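Local structure of alpha-1,4-endofucoidanase (Mariniflexile fucanivorans, 6DLH) at residues A[323-327]-A[337-341]; A[151-155]-A[169-173]; A[529-535]-A[612-617]. The protein hydrolyses internal alpha-1,4 linkages of fucoidan with a retaining GH107 catalytic domain, which is followed in this chain by calcium-carrying immunoglobulin-like domains. The contacts are given in a common frame with arbitrary orientation. Numbering follows the deposited sequence.

Contact 1 (A[323-327]-A[337-341]); sequences NGYAF and NVVAH. With CA (calcium ion), chain E.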
loop_
_atom_site.group_PDB
_atom_site.type_symbol
_atom_site.label_atom_id
_atom_site.label_comp_id
_atom_site.label_asym_id
_atom_site.label_seq_id
_atom_site.Cartn_x
_atom_site.Cartn_y
_atom_site.Cartn_z
ATOM N N ASN A 323 -27.592 2.600 -18.496
ATOM C CA ASN A 323 -26.830 3.834 -18.663
ATOM C C ASN A 323 -26.047 4.197 -17.397
ATOM O O ASN A 323 -25.836 5.377 -17.131
ATOM C CB ASN A 323 -27.715 5.010 -19.096
ATOM C CG ASN A 323 -28.549 4.713 -20.325
ATOM O OD1 ASN A 323 -28.023 4.337 -21.369
ATOM N ND2 ASN A 323 -29.856 4.885 -20.211
ATOM N N GLY A 324 -25.613 3.192 -16.626
ATOM C CA GLY A 324 -24.732 3.431 -15.493
ATOM C C GLY A 324 -25.461 3.726 -14.183
ATOM O O GLY A 324 -24.813 4.025 -13.186
ATOM N N TYR A 325 -26.797 3.622 -14.185
ATOM C CA TYR A 325 -27.598 3.800 -12.979
ATOM C C TYR A 325 -28.114 2.445 -12.503
ATOM O O TYR A 325 -28.682 1.681 -13.280
ATOM C CB TYR A 325 -28.725 4.812 -13.218
ATOM C CG TYR A 325 -28.224 6.205 -13.510
ATOM C CD1 TYR A 325 -27.705 7.000 -12.500
ATOM C CD2 TYR A 325 -28.229 6.712 -14.802
ATOM C CE1 TYR A 325 -27.210 8.269 -12.762
ATOM C CE2 TYR A 325 -27.743 7.982 -15.080
ATOM C CZ TYR A 325 -27.230 8.759 -14.055
ATOM O OH TYR A 325 -26.730 10.001 -14.317
ATOM N N ALA A 326 -27.919 2.159 -11.214
ATOM C CA ALA A 326 -28.130 0.812 -10.707
ATOM C C ALA A 326 -29.598 0.527 -10.390
ATOM O O ALA A 326 -30.043 -0.609 -10.538
ATOM C CB ALA A 326 -27.259 0.570 -9.501
ATOM N N PHE A 327 -30.343 1.538 -9.919
ATOM C CA PHE A 327 -31.599 1.229 -9.252
ATOM C C PHE A 327 -32.764 2.054 -9.796
ATOM O O PHE A 327 -33.631 2.459 -9.030
ATOM C CB PHE A 327 -31.436 1.345 -7.735
ATOM C CG PHE A 327 -30.351 0.462 -7.180
ATOM C CD1 PHE A 327 -30.455 -0.924 -7.262
ATOM C CD2 PHE A 327 -29.210 1.007 -6.605
ATOM C CE1 PHE A 327 -29.452 -1.744 -6.766
ATOM C CE2 PHE A 327 -28.208 0.184 -6.111
ATOM C CZ PHE A 327 -28.332 -1.188 -6.187
ATOM N N ASN A 337 -29.901 7.952 -8.353
ATOM C CA ASN A 337 -28.644 8.470 -8.871
ATOM C C ASN A 337 -27.473 7.575 -8.472
ATOM O O ASN A 337 -26.342 7.855 -8.858
ATOM C CB ASN A 337 -28.384 9.926 -8.474
ATOM C CG ASN A 337 -29.413 10.879 -9.036
ATOM O OD1 ASN A 337 -30.020 11.642 -8.285
ATOM N ND2 ASN A 337 -29.622 10.835 -10.342
ATOM N N VAL A 338 -27.752 6.508 -7.713
ATOM C CA VAL A 338 -26.738 5.528 -7.346
ATOM C C VAL A 338 -26.133 4.935 -8.626
ATOM O O VAL A 338 -26.845 4.558 -9.551
ATOM C CB VAL A 338 -27.326 4.465 -6.398
ATOM C CG1 VAL A 338 -26.347 3.342 -6.098
ATOM C CG2 VAL A 338 -27.829 5.091 -5.106
ATOM N N VAL A 339 -24.801 4.909 -8.690
ATOM C CA VAL A 339 -24.097 4.562 -9.913
ATOM C C VAL A 339 -23.819 3.057 -9.950
ATOM O O VAL A 339 -23.429 2.454 -8.952
ATOM C CB VAL A 339 -22.811 5.401 -10.053
ATOM C CG1 VAL A 339 -21.893 4.878 -11.156
ATOM C CG2 VAL A 339 -23.142 6.877 -10.274
ATOM N N ALA A 340 -24.043 2.453 -11.120
ATOM C CA ALA A 340 -23.748 1.044 -11.307
ATOM C C ALA A 340 -22.235 0.874 -11.406
ATOM O O ALA A 340 -21.592 1.531 -12.219
ATOM C CB ALA A 340 -24.454 0.536 -12.539
ATOM N N HIS A 341 -21.677 -0.003 -10.564
ATOM C CA HIS A 341 -20.240 -0.215 -10.549
ATOM C C HIS A 341 -19.929 -1.691 -10.315
ATOM O O HIS A 341 -20.633 -2.371 -9.577
ATOM C CB HIS A 341 -19.580 0.712 -9.515
ATOM C CG HIS A 341 -18.243 0.246 -9.044
ATOM N ND1 HIS A 341 -18.098 -0.663 -8.010
ATOM C CD2 HIS A 341 -16.997 0.551 -9.459
ATOM C CE1 HIS A 341 -16.817 -0.893 -7.806
ATOM N NE2 HIS A 341 -16.121 -0.152 -8.676
HETATM CA CA CA E . -35.125 3.804 -7.725
HETATM O O HOH W 1 -29.705 4.158 -9.447
HETATM O O HOH W 2 -36.757 3.623 -9.525
#
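Two nearly straight backbone hydrogen bonds hold these loop segments together: A340 N donates to G324 O at 2.7 Å, and A326 N donates to V338 O at 3.1 Å. They flank Y325 and V339, a non-hydrogen-bonded pair that forms an isolated antiparallel bridge with a CA–CA distance of 4.7 Å. The same carbonyls take CA-H...O contacts, V339 CA to G324 O at 3.4 Å and Y325 CA to V338 O at 3.6 Å. Next to the bridge, water 1 accepts from F327 N (2.7 Å) and donates to V338 O (2.9 Å). F327 O then turns to the calcium at 2.4 Å; D330, R332, N335 and D336, all in the connecting loop, and water 2 complete the site. Packing is modest: F327 CE2 meets V338 CG1 at 3.7 Å with its ring edge, and A326 CB lies 4.1 Å from A340 CB. N323, with positive phi, is the C-prime residue of the Schellman motif that ends helix 307-321, and G324 N also belongs to it. Because the polar links here run through main-chain atoms and one water, the neck of the calcium loop is closed largely by backbone chemistry, and the metal gathers the residues between.

Contact 2 (A[151-155]-A[169-173]); sequences YNLLA and SARWM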
loop_
_atom_site.group_PDB
_atom_site.type_symbol
_atom_site.label_atom_id
_atom_site.label_comp_id
_atom_site.label_asym_id
_atom_site.label_seq_id
_atom_site.Cartn_x
_atom_site.Cartn_y
_atom_site.Cartn_z
ATOM N N TYR A 151 -14.933 -5.427 9.174
ATOM C CA TYR A 151 -14.590 -6.058 10.441
ATOM C C TYR A 151 -13.469 -5.289 11.138
ATOM O O TYR A 151 -13.298 -5.426 12.346
ATOM C CB TYR A 151 -14.158 -7.515 10.247
ATOM C CG TYR A 151 -15.283 -8.519 10.214
ATOM C CD1 TYR A 151 -15.792 -9.074 11.381
ATOM C CD2 TYR A 151 -15.843 -8.920 9.011
ATOM C CE1 TYR A 151 -16.833 -9.994 11.351
ATOM C CE2 TYR A 151 -16.880 -9.841 8.964
ATOM C CZ TYR A 151 -17.381 -10.379 10.138
ATOM O OH TYR A 151 -18.403 -11.287 10.083
ATOM N N ASN A 152 -12.693 -4.526 10.356
ATOM C CA ASN A 152 -11.693 -3.592 10.852
ATOM C C ASN A 152 -10.835 -4.257 11.931
ATOM O O ASN A 152 -10.297 -5.338 11.703
ATOM C CB ASN A 152 -12.312 -2.221 11.144
ATOM C CG ASN A 152 -13.291 -2.230 12.300
ATOM O OD1 ASN A 152 -12.887 -2.192 13.464
ATOM N ND2 ASN A 152 -14.578 -2.275 11.992
ATOM N N LEU A 153 -10.744 -3.628 13.111
ATOM C CA LEU A 153 -9.846 -4.058 14.176
ATOM C C LEU A 153 -10.380 -5.283 14.925
ATOM O O LEU A 153 -9.618 -5.964 15.614
ATOM C CB LEU A 153 -9.575 -2.876 15.116
ATOM C CG LEU A 153 -8.745 -1.738 14.515
ATOM C CD1 LEU A 153 -8.912 -0.454 15.309
ATOM C CD2 LEU A 153 -7.273 -2.120 14.406
ATOM N N LEU A 154 -11.675 -5.585 14.767
ATOM C CA LEU A 154 -12.264 -6.776 15.367
ATOM C C LEU A 154 -11.701 -8.027 14.700
ATOM O O LEU A 154 -11.152 -7.959 13.601
ATOM C CB LEU A 154 -13.789 -6.729 15.231
ATOM C CG LEU A 154 -14.533 -5.793 16.185
ATOM C CD1 LEU A 154 -13.820 -5.669 17.527
ATOM C CD2 LEU A 154 -14.745 -4.422 15.566
ATOM N N ALA A 155 -11.845 -9.167 15.383
ATOM C CA ALA A 155 -11.418 -10.450 14.850
ATOM C C ALA A 155 -12.592 -11.136 14.153
ATOM O O ALA A 155 -13.644 -11.343 14.754
ATOM C CB ALA A 155 -10.854 -11.309 15.954
ATOM N N SER A 169 -6.745 -7.411 18.474
ATOM C CA SER A 169 -8.200 -7.380 18.497
ATOM C C SER A 169 -8.689 -7.193 19.933
ATOM O O SER A 169 -9.506 -6.307 20.209
ATOM C CB SER A 169 -8.795 -8.609 17.841
ATOM O OG SER A 169 -8.732 -8.517 16.423
ATOM N N ALA A 170 -8.146 -8.024 20.837
ATOM C CA ALA A 170 -8.398 -7.931 22.270
ATOM C C ALA A 170 -8.177 -6.500 22.756
ATOM O O ALA A 170 -9.072 -5.903 23.351
ATOM C CB ALA A 170 -7.527 -8.918 23.015
ATOM N N ARG A 171 -6.995 -5.944 22.452
ATOM C CA ARG A 171 -6.581 -4.662 23.000
ATOM C C ARG A 171 -7.450 -3.528 22.464
ATOM O O ARG A 171 -7.661 -2.533 23.158
ATOM C CB ARG A 171 -5.089 -4.403 22.759
ATOM C CG ARG A 171 -4.159 -5.311 23.551
ATOM C CD ARG A 171 -2.700 -4.961 23.325
ATOM N NE ARG A 171 -1.801 -6.049 23.688
ATOM C CZ ARG A 171 -0.499 -6.084 23.414
ATOM N NH1 ARG A 171 0.233 -7.110 23.817
ATOM N NH2 ARG A 171 0.070 -5.102 22.735
ATOM N N TRP A 172 -7.931 -3.667 21.223
ATOM C CA TRP A 172 -8.791 -2.644 20.644
ATOM C C TRP A 172 -10.084 -2.540 21.446
ATOM O O TRP A 172 -10.510 -1.439 21.792
ATOM C CB TRP A 172 -9.078 -2.923 19.161
ATOM C CG TRP A 172 -10.271 -2.185 18.626
ATOM C CD1 TRP A 172 -11.422 -2.734 18.140
ATOM C CD2 TRP A 172 -10.444 -0.759 18.537
ATOM N NE1 TRP A 172 -12.288 -1.753 17.734
ATOM C CE2 TRP A 172 -11.720 -0.532 17.972
ATOM C CE3 TRP A 172 -9.648 0.346 18.860
ATOM C CZ2 TRP A 172 -12.211 0.749 17.725
ATOM C CZ3 TRP A 172 -10.141 1.614 18.626
ATOM C CH2 TRP A 172 -11.404 1.811 18.064
ATOM N N MET A 173 -10.704 -3.702 21.698
ATOM C CA MET A 173 -11.906 -3.800 22.512
ATOM C C MET A 173 -11.608 -3.257 23.911
ATOM O O MET A 173 -12.368 -2.443 24.433
ATOM C CB MET A 173 -12.383 -5.254 22.605
ATOM C CG MET A 173 -13.146 -5.744 21.378
ATOM S SD MET A 173 -13.043 -7.549 21.240
ATOM C CE MET A 173 -14.641 -7.930 20.530
#
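W172 lays its indole against L153, whose CB sits over the five-membered ring, 3.7 Å from its centroid and 20° off the normal, a CH-pi contact that also brings L153 CB within 3.5 Å of W172 CD1. L153 belongs to a type II' beta turn spanning Y151 to L154, placed just after strand 143-149, a parallel strand of the catalytic domain, consistent with a (beta/alpha)8-like barrel as in GH29. The contact thus folds a beta-to-alpha connection back onto helix 168-176, which the chain enters 13 residues after A155. N152 takes the positive-phi position of the turn, and its OD1 accepts from L153 N at 2.6 Å; the turn's own bond, L154 N to Y151 O at 2.9 Å, is weak. Around the indole, L154 approaches the ring edge with CD1 3.8 Å from W172 CD1, and the same methyl is 3.8 Å from M173 CE one residue further along the helix. Beyond the two segments, W172 and N152 also touch helix 198-216, through C203 and through M201 and Y204, so the turn and the short helix share that neighbour. The polar tie lies near the start of the helix, where S169 OG donates to L153 O at 2.8 Å and S169 CA makes a CA-H...O contact with the same oxygen at 3.5 Å.

Contact 3 (A[529-535]-A[612-617]); sequences TPVWFSN and LSSDTE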
loop_
_atom_site.group_PDB
_atom_site.type_symbol
_atom_site.label_atom_id
_atom_site.label_comp_id
_atom_site.label_asym_id
_atom_site.label_seq_id
_atom_site.Cartn_x
_atom_site.Cartn_y
_atom_site.Cartn_z
ATOM N N THR A 529 21.400 25.445 -3.864
ATOM C CA THR A 529 22.017 24.234 -3.338
ATOM C C THR A 529 20.960 23.401 -2.612
ATOM O O THR A 529 20.190 23.931 -1.806
ATOM C CB THR A 529 23.201 24.567 -2.416
ATOM O OG1 THR A 529 24.075 25.492 -3.064
ATOM C CG2 THR A 529 23.991 23.353 -1.972
ATOM N N PRO A 530 20.865 22.077 -2.886
ATOM C CA PRO A 530 19.991 21.199 -2.106
ATOM C C PRO A 530 20.676 20.933 -0.767
ATOM O O PRO A 530 21.896 20.803 -0.729
ATOM C CB PRO A 530 19.899 19.941 -2.979
ATOM C CG PRO A 530 21.225 19.907 -3.709
ATOM C CD PRO A 530 21.570 21.363 -3.962
ATOM N N VAL A 531 19.880 20.868 0.312
ATOM C CA VAL A 531 20.393 20.897 1.677
ATOM C C VAL A 531 19.844 19.724 2.491
ATOM O O VAL A 531 18.700 19.319 2.309
ATOM C CB VAL A 531 20.074 22.236 2.372
ATOM C CG1 VAL A 531 20.942 23.378 1.870
ATOM C CG2 VAL A 531 18.598 22.594 2.286
ATOM N N TRP A 532 20.668 19.216 3.416
ATOM C CA TRP A 532 20.239 18.248 4.416
ATOM C C TRP A 532 19.588 18.962 5.605
ATOM O O TRP A 532 19.766 20.164 5.785
ATOM C CB TRP A 532 21.423 17.392 4.874
ATOM C CG TRP A 532 21.998 16.492 3.824
ATOM C CD1 TRP A 532 23.050 16.763 2.997
ATOM C CD2 TRP A 532 21.583 15.150 3.513
ATOM N NE1 TRP A 532 23.313 15.690 2.187
ATOM C CE2 TRP A 532 22.426 14.686 2.477
ATOM C CE3 TRP A 532 20.574 14.304 3.991
ATOM C CZ2 TRP A 532 22.293 13.414 1.920
ATOM C CZ3 TRP A 532 20.445 13.048 3.440
ATOM C CH2 TRP A 532 21.295 12.610 2.423
ATOM N N PHE A 533 18.831 18.205 6.414
ATOM C CA PHE A 533 18.126 18.752 7.565
ATOM C C PHE A 533 19.124 19.197 8.637
ATOM O O PHE A 533 19.006 20.297 9.173
ATOM C CB PHE A 533 17.081 17.766 8.100
ATOM C CG PHE A 533 16.459 18.163 9.416
ATOM C CD1 PHE A 533 15.467 19.135 9.471
ATOM C CD2 PHE A 533 16.883 17.583 10.605
ATOM C CE1 PHE A 533 14.912 19.511 10.687
ATOM C CE2 PHE A 533 16.331 17.964 11.820
ATOM C CZ PHE A 533 15.346 18.927 11.860
ATOM N N SER A 534 20.108 18.339 8.927
ATOM C CA SER A 534 21.140 18.644 9.904
ATOM C C SER A 534 22.415 17.859 9.610
ATOM O O SER A 534 22.452 17.001 8.726
ATOM C CB SER A 534 20.656 18.403 11.312
ATOM O OG SER A 534 20.514 17.016 11.559
ATOM N N ASN A 535 23.458 18.178 10.384
ATOM C CA ASN A 535 24.781 17.600 10.253
ATOM C C ASN A 535 25.450 17.631 11.626
ATOM O O ASN A 535 25.778 18.708 12.119
ATOM C CB ASN A 535 25.606 18.359 9.208
ATOM C CG ASN A 535 26.944 17.717 8.913
ATOM O OD1 ASN A 535 27.221 16.598 9.351
ATOM N ND2 ASN A 535 27.783 18.423 8.171
ATOM N N LEU A 612 24.354 21.784 -8.211
ATOM C CA LEU A 612 24.953 21.996 -6.898
ATOM C C LEU A 612 24.594 20.830 -5.979
ATOM O O LEU A 612 23.619 20.116 -6.227
ATOM C CB LEU A 612 24.466 23.329 -6.311
ATOM C CG LEU A 612 24.713 24.570 -7.169
ATOM C CD1 LEU A 612 23.932 25.768 -6.644
ATOM C CD2 LEU A 612 26.196 24.892 -7.255
ATOM N N SER A 613 25.391 20.659 -4.911
ATOM C CA SER A 613 25.190 19.600 -3.934
ATOM C C SER A 613 25.710 20.023 -2.558
ATOM O O SER A 613 26.277 21.103 -2.418
ATOM C CB SER A 613 25.825 18.321 -4.396
ATOM O OG SER A 613 27.231 18.456 -4.478
ATOM N N SER A 614 25.488 19.161 -1.551
ATOM C CA SER A 614 25.953 19.354 -0.185
ATOM C C SER A 614 25.999 18.014 0.545
ATOM O O SER A 614 25.256 17.098 0.210
ATOM C CB SER A 614 25.111 20.371 0.560
ATOM O OG SER A 614 23.792 19.898 0.791
ATOM N N ASP A 615 26.878 17.909 1.546
ATOM C CA ASP A 615 27.096 16.655 2.251
ATOM C C ASP A 615 26.528 16.745 3.666
ATOM O O ASP A 615 26.228 17.831 4.163
ATOM C CB ASP A 615 28.580 16.275 2.288
ATOM C CG ASP A 615 29.227 16.131 0.920
ATOM O OD1 ASP A 615 28.590 15.547 0.015
ATOM O OD2 ASP A 615 30.373 16.596 0.769
ATOM N N THR A 616 26.351 15.573 4.283
ATOM C CA THR A 616 26.110 15.454 5.711
ATOM C C THR A 616 26.765 14.171 6.212
ATOM O O THR A 616 27.173 13.328 5.417
ATOM C CB THR A 616 24.618 15.507 6.061
ATOM O OG1 THR A 616 24.536 15.768 7.462
ATOM C CG2 THR A 616 23.884 14.221 5.746
ATOM N N GLU A 617 26.860 14.047 7.538
ATOM C CA GLU A 617 27.382 12.845 8.167
ATOM C C GLU A 617 26.202 12.097 8.777
ATOM O O GLU A 617 25.400 12.692 9.496
ATOM C CB GLU A 617 28.446 13.200 9.210
ATOM C CG GLU A 617 28.874 12.017 10.068
ATOM C CD GLU A 617 29.763 12.311 11.270
ATOM O OE1 GLU A 617 29.983 13.510 11.589
ATOM O OE2 GLU A 617 30.235 11.335 11.898
HETATM O O HOH W 3 23.176 20.574 3.408
#
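T529 directly follows the calcium ligand G528; T529 OG1 is hydrogen-bonded to D527 OD1, while its CG2 rests 3.2 Å from S613 O. P530 packs its CD 3.3 Å from L612 O, close to the metal ligands D560 and D609, and its own carbonyl accepts from S614: OG to P530 O is 2.6 Å. V531 turns its CB away from the partner strand, so the next firm contact comes from W532. Here the indole NE1 donates to S614 O at 3.1 Å, and T616 CG2 sits over the five-membered ring, 3.5 Å from its centroid, in a CH-pi contact. Water 3 adds a link between W532 N (2.9 Å) and S614 OG (2.8 Å). After F533 the chain bends back, letting T616 OG1 donate to S534 O at 2.7 Å, and N535 OD1 accepts from E617 N at 3.2 Å. Each of the four direct hydrogen bonds therefore uses a side chain. Strand 531-532 pairs antiparallel with 558-559, whereas the following strand 537-543 runs parallel to 613-623, with E617 and M537 already joined by a backbone hydrogen bond. This resembles the first-strand switch between sheets seen in immunoglobulin-like folds, with W532 reaching across to strand 613-623 and packing also on F605 and V607 of strand 599-608.

From the N terminus, contact 2 comes first, closing a loop with 13 residues between its segments, in the connection from strand 143-149 to helix 168-176. Contact 1 follows in the same catalytic domain and closes the 9-residue calcium loop that leads from helix 307-321 to strand 341-342. Contact 3 spans 76 intervening residues, bringing the entrance of an immunoglobulin-like domain against its last strand, near another calcium. The three lie in series: none nests within or crosses another, and none touches. Contacts 1 and 2 have centres 34 Å apart, whereas contact 3 lies 54 Å from contact 1 and 44 Å from contact 2, centre to centre.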